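Long-range contact in subclass B3 metallo-beta-lactamase (Sphingobium indicum, PDB 7LUU), which probably hydrolyses beta-lactam antibiotics with the help of two zinc ions bound in its active site: residues Asp41-Arg51 / Tyr125-Arg136. Residues are numbered along the deposited sequence; the frame is centred on the assembly and turned at random.
With ZN (zinc ion), chain C; SO4 (sulfate ion), chain E; SO4 (sulfate ion), chain D.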
loop_
_atom_site.group_PDB
_atom_site.type_symbol
_atom_site.label_atom_id
_atom_site.label_comp_id
_atom_site.label_asym_id
_atom_site.label_seq_id
_atom_site.Cartn_x
_atom_site.Cartn_y
_atom_site.Cartn_z
ATOM N N ASP A 41 -14.435 -2.843 19.918
ATOM C CA ASP A 41 -13.380 -3.554 19.224
ATOM C C ASP A 41 -12.217 -2.591 18.973
ATOM O O ASP A 41 -12.368 -1.632 18.204
ATOM C CB ASP A 41 -13.976 -4.099 17.937
ATOM C CG ASP A 41 -12.995 -4.887 17.134
ATOM O OD1 ASP A 41 -11.776 -4.870 17.467
ATOM O OD2 ASP A 41 -13.460 -5.518 16.153
ATOM N N PRO A 42 -11.061 -2.796 19.622
ATOM C CA PRO A 42 -9.926 -1.882 19.435
ATOM C C PRO A 42 -9.400 -1.883 18.015
ATOM O O PRO A 42 -8.697 -0.935 17.604
ATOM C CB PRO A 42 -8.851 -2.429 20.387
ATOM C CG PRO A 42 -9.256 -3.836 20.659
ATOM C CD PRO A 42 -10.768 -3.911 20.546
ATOM N N LEU A 43 -9.629 -2.977 17.299
ATOM C CA LEU A 43 -9.028 -3.085 15.974
ATOM C C LEU A 43 -9.903 -2.470 14.875
ATOM O O LEU A 43 -9.417 -2.231 13.751
ATOM C CB LEU A 43 -8.765 -4.566 15.669
ATOM C CG LEU A 43 -7.921 -5.345 16.674
ATOM C CD1 LEU A 43 -7.598 -6.739 16.077
ATOM C CD2 LEU A 43 -6.670 -4.517 17.029
ATOM N N THR A 44 -11.158 -2.152 15.182
ATOM C CA THR A 44 -12.002 -1.472 14.182
ATOM C C THR A 44 -12.557 -0.148 14.671
ATOM O O THR A 44 -13.320 0.495 13.931
ATOM C CB THR A 44 -13.181 -2.348 13.758
ATOM O OG1 THR A 44 -14.017 -2.605 14.920
ATOM C CG2 THR A 44 -12.673 -3.653 13.126
ATOM N N ARG A 45 -12.194 0.307 15.877
ATOM C CA ARG A 45 -12.726 1.577 16.357
ATOM C C ARG A 45 -12.351 2.688 15.366
ATOM O O ARG A 45 -11.187 2.754 14.953
ATOM C CB ARG A 45 -12.189 1.810 17.801
ATOM C CG ARG A 45 -12.736 3.049 18.528
ATOM C CD ARG A 45 -12.123 3.228 19.959
ATOM N NE ARG A 45 -12.347 2.007 20.719
ATOM C CZ ARG A 45 -11.369 1.236 21.189
ATOM N NH1 ARG A 45 -10.098 1.537 20.993
ATOM N NH2 ARG A 45 -11.699 0.077 21.773
ATOM N N PRO A 46 -13.319 3.486 14.856
ATOM C CA PRO A 46 -13.071 4.325 13.662
ATOM C C PRO A 46 -12.035 5.407 13.884
ATOM O O PRO A 46 -11.871 5.942 15.002
ATOM C CB PRO A 46 -14.433 4.981 13.390
ATOM C CG PRO A 46 -15.414 4.044 14.074
ATOM C CD PRO A 46 -14.754 3.542 15.275
ATOM N N MET A 47 -11.303 5.696 12.817
ATOM C CA MET A 47 -10.404 6.846 12.724
ATOM C C MET A 47 -10.797 7.774 11.583
ATOM O O MET A 47 -11.317 7.347 10.577
ATOM C CB MET A 47 -8.926 6.378 12.474
ATOM C CG MET A 47 -8.499 5.530 13.657
ATOM S SD MET A 47 -6.783 4.925 13.449
ATOM C CE MET A 47 -5.915 6.443 13.764
ATOM N N ALA A 48 -10.406 9.040 11.712
ATOM C CA ALA A 48 -10.513 10.026 10.636
ATOM C C ALA A 48 -11.874 9.995 9.958
ATOM O O ALA A 48 -12.002 9.841 8.740
ATOM C CB ALA A 48 -9.383 9.808 9.629
ATOM N N VAL A 49 -12.911 10.138 10.777
ATOM C CA VAL A 49 -14.251 9.852 10.297
ATOM C C VAL A 49 -14.679 10.840 9.221
ATOM O O VAL A 49 -15.362 10.467 8.254
ATOM C CB VAL A 49 -15.188 9.835 11.516
ATOM C CG1 VAL A 49 -16.623 9.724 11.036
ATOM C CG2 VAL A 49 -14.846 8.644 12.421
ATOM N N GLU A 50 -14.253 12.103 9.302
ATOM C CA GLU A 50 -14.613 13.062 8.254
ATOM C C GLU A 50 -13.901 12.740 6.928
ATOM O O GLU A 50 -14.548 12.647 5.864
ATOM C CB GLU A 50 -14.267 14.477 8.726
ATOM C CG GLU A 50 -15.218 14.999 9.776
ATOM C CD GLU A 50 -16.673 14.795 9.381
ATOM O OE1 GLU A 50 -17.419 14.201 10.208
ATOM O OE2 GLU A 50 -17.042 15.199 8.234
ATOM N N ARG A 51 -12.586 12.518 6.987
ATOM C CA ARG A 51 -11.845 12.151 5.790
ATOM C C ARG A 51 -12.316 10.828 5.223
ATOM O O ARG A 51 -12.210 10.602 4.003
ATOM C CB ARG A 51 -10.356 12.061 6.107
ATOM C CG ARG A 51 -9.769 13.483 6.214
ATOM C CD ARG A 51 -8.356 13.460 6.728
ATOM N NE ARG A 51 -8.427 13.301 8.197
ATOM C CZ ARG A 51 -7.358 13.231 8.958
ATOM N NH1 ARG A 51 -7.510 13.038 10.272
ATOM N NH2 ARG A 51 -6.150 13.298 8.363
ATOM N N TYR A 125 -2.034 4.877 9.131
ATOM C CA TYR A 125 -3.342 4.296 9.448
ATOM C C TYR A 125 -4.335 4.268 8.272
ATOM O O TYR A 125 -5.321 3.518 8.352
ATOM C CB TYR A 125 -3.927 5.041 10.679
ATOM C CG TYR A 125 -4.397 6.466 10.417
ATOM C CD1 TYR A 125 -5.570 6.696 9.715
ATOM C CD2 TYR A 125 -3.687 7.569 10.901
ATOM C CE1 TYR A 125 -6.036 7.941 9.493
ATOM C CE2 TYR A 125 -4.164 8.848 10.702
ATOM C CZ TYR A 125 -5.321 9.023 9.973
ATOM O OH TYR A 125 -5.812 10.298 9.752
ATOM N N ASP A 126 -4.095 5.021 7.175
ATOM C CA ASP A 126 -5.031 4.948 6.055
ATOM C C ASP A 126 -4.718 3.776 5.135
ATOM O O ASP A 126 -5.490 3.515 4.211
ATOM C CB ASP A 126 -5.065 6.279 5.243
ATOM C CG ASP A 126 -3.663 6.748 4.766
ATOM O OD1 ASP A 126 -2.653 6.574 5.490
ATOM O OD2 ASP A 126 -3.597 7.354 3.667
ATOM N N HIS A 127 -3.620 3.025 5.380
ATOM C CA HIS A 127 -3.342 1.806 4.626
ATOM C C HIS A 127 -3.174 0.612 5.513
ATOM O O HIS A 127 -3.472 -0.499 5.103
ATOM C CB HIS A 127 -2.052 1.974 3.754
ATOM C CG HIS A 127 -2.066 3.254 2.968
ATOM N ND1 HIS A 127 -2.679 3.334 1.732
ATOM C CD2 HIS A 127 -1.665 4.505 3.272
ATOM C CE1 HIS A 127 -2.638 4.598 1.301
ATOM N NE2 HIS A 127 -2.020 5.320 2.215
ATOM N N ALA A 128 -2.705 0.808 6.739
ATOM C CA ALA A 128 -2.544 -0.314 7.644
ATOM C C ALA A 128 -3.611 -0.373 8.725
ATOM O O ALA A 128 -3.585 -1.307 9.516
ATOM C CB ALA A 128 -1.155 -0.237 8.314
ATOM N N GLY A 129 -4.470 0.638 8.805
ATOM C CA GLY A 129 -5.386 0.747 9.920
ATOM C C GLY A 129 -6.259 -0.478 10.120
ATOM O O GLY A 129 -6.519 -0.866 11.274
ATOM N N GLY A 130 -6.720 -1.083 9.035
ATOM C CA GLY A 130 -7.572 -2.248 9.132
ATOM C C GLY A 130 -6.860 -3.567 9.108
ATOM O O GLY A 130 -7.513 -4.617 9.186
ATOM N N ILE A 131 -5.535 -3.571 9.003
ATOM C CA ILE A 131 -4.818 -4.841 8.813
ATOM C C ILE A 131 -4.902 -5.746 10.040
ATOM O O ILE A 131 -5.098 -6.951 9.909
ATOM C CB ILE A 131 -3.362 -4.529 8.430
ATOM C CG1 ILE A 131 -3.294 -4.037 6.978
ATOM C CG2 ILE A 131 -2.508 -5.774 8.560
ATOM C CD1 ILE A 131 -1.796 -3.752 6.528
ATOM N N ALA A 132 -4.717 -5.205 11.243
ATOM C CA ALA A 132 -4.825 -6.048 12.425
ATOM C C ALA A 132 -6.161 -6.743 12.512
ATOM O O ALA A 132 -6.228 -7.942 12.842
ATOM C CB ALA A 132 -4.585 -5.207 13.684
ATOM N N ALA A 133 -7.255 -6.012 12.248
ATOM C CA ALA A 133 -8.564 -6.641 12.294
ATOM C C ALA A 133 -8.656 -7.733 11.241
ATOM O O ALA A 133 -9.264 -8.791 11.480
ATOM C CB ALA A 133 -9.662 -5.591 12.089
ATOM N N LEU A 134 -8.179 -7.437 10.034
ATOM C CA LEU A 134 -8.253 -8.425 8.935
ATOM C C LEU A 134 -7.430 -9.665 9.271
ATOM O O LEU A 134 -7.867 -10.799 9.041
ATOM C CB LEU A 134 -7.742 -7.820 7.599
ATOM C CG LEU A 134 -8.629 -6.687 7.077
ATOM C CD1 LEU A 134 -7.866 -5.903 6.018
ATOM C CD2 LEU A 134 -9.932 -7.319 6.548
ATOM N N ALA A 135 -6.246 -9.468 9.863
ATOM C CA ALA A 135 -5.434 -10.602 10.253
ATOM C C ALA A 135 -6.134 -11.417 11.338
ATOM O O ALA A 135 -6.083 -12.656 11.311
ATOM C CB ALA A 135 -4.032 -10.143 10.705
ATOM N N ARG A 136 -6.728 -10.729 12.312
ATOM C CA ARG A 136 -7.463 -11.417 13.374
ATOM C C ARG A 136 -8.552 -12.291 12.780
ATOM O O ARG A 136 -8.694 -13.483 13.133
ATOM C CB ARG A 136 -8.063 -10.395 14.344
ATOM C CG ARG A 136 -9.041 -11.035 15.416
ATOM C CD ARG A 136 -9.760 -9.949 16.191
ATOM N NE ARG A 136 -10.577 -9.147 15.299
ATOM C CZ ARG A 136 -11.147 -7.983 15.637
ATOM N NH1 ARG A 136 -11.823 -7.260 14.740
ATOM N NH2 ARG A 136 -10.937 -7.494 16.834
HETATM ZN ZN ZN C . -1.968 7.326 2.362
HETATM S S SO4 E . -11.186 13.715 10.622
HETATM O O1 SO4 E . -10.066 13.379 11.501
HETATM O O2 SO4 E . -11.268 15.175 10.397
HETATM O O3 SO4 E . -11.065 13.131 9.268
HETATM O O4 SO4 E . -12.395 13.307 11.277
HETATM S S SO4 D . -3.607 12.966 11.168
HETATM O O1 SO4 D . -3.295 13.647 12.422
HETATM O O2 SO4 D . -3.674 13.913 10.053
HETATM O O3 SO4 D . -2.509 12.024 10.915
HETATM O O4 SO4 D . -4.898 12.266 11.282
HETATM O O HOH W 1 -7.184 -3.207 12.442
HETATM O O HOH W 2 -0.718 7.750 4.192
HETATM O O HOH W 3 -0.171 7.509 1.349
#
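With chi1 at 172°, the R136 side chain runs out away from its own backbone N and then bends at chi3, which brings its guanidinium end-on to D41. NH2 donates to OD1 at 2.8 Å and nearly straight, 167° at the hydrogen, while NH1 meets the syn lone pair of OD2, also at 2.8 Å; the two planes are turned 48° apart. OD1 takes a second donor, the backbone N of L43, which closes an Asx turn and comes from the opposite face of the carboxylate, so that two bonds hold this oxygen. L43 packs on the same side of helix 131-138: its CD1 sits over one face of the R136 guanidinium, 3.5 Å from R136 NH2, and its CB packs on A133 CB. A bridging water donates to L43 O and G129 O and accepts from A133 N, tying the N-terminal loop to the start of that helix.

The other end of the contact borders the dinuclear zinc site of the metallo-beta-lactamase fold, where D126 and H127, the residues following Y125, bind one zinc together with H267. Here M47, bent at chi3, lays CE over one face of the Y125 ring, 3.9 Å from its centroid, a CH-pi contact with SD standing obliquely in a Met-aromatic pairing. A48 CB reaches Y125 CE1 at 3.8 Å. Beyond it, the R51 guanidinium stands almost perpendicular to the ring with Y125 OH over one face. The two are joined through the chain D sulfate, probably from the crystallisation liquor, whose O4 accepts from Y125 OH at 2.7 Å and from R51 NH1 at 2.9 Å; R51 NE and NH1 also bond the chain E sulfate.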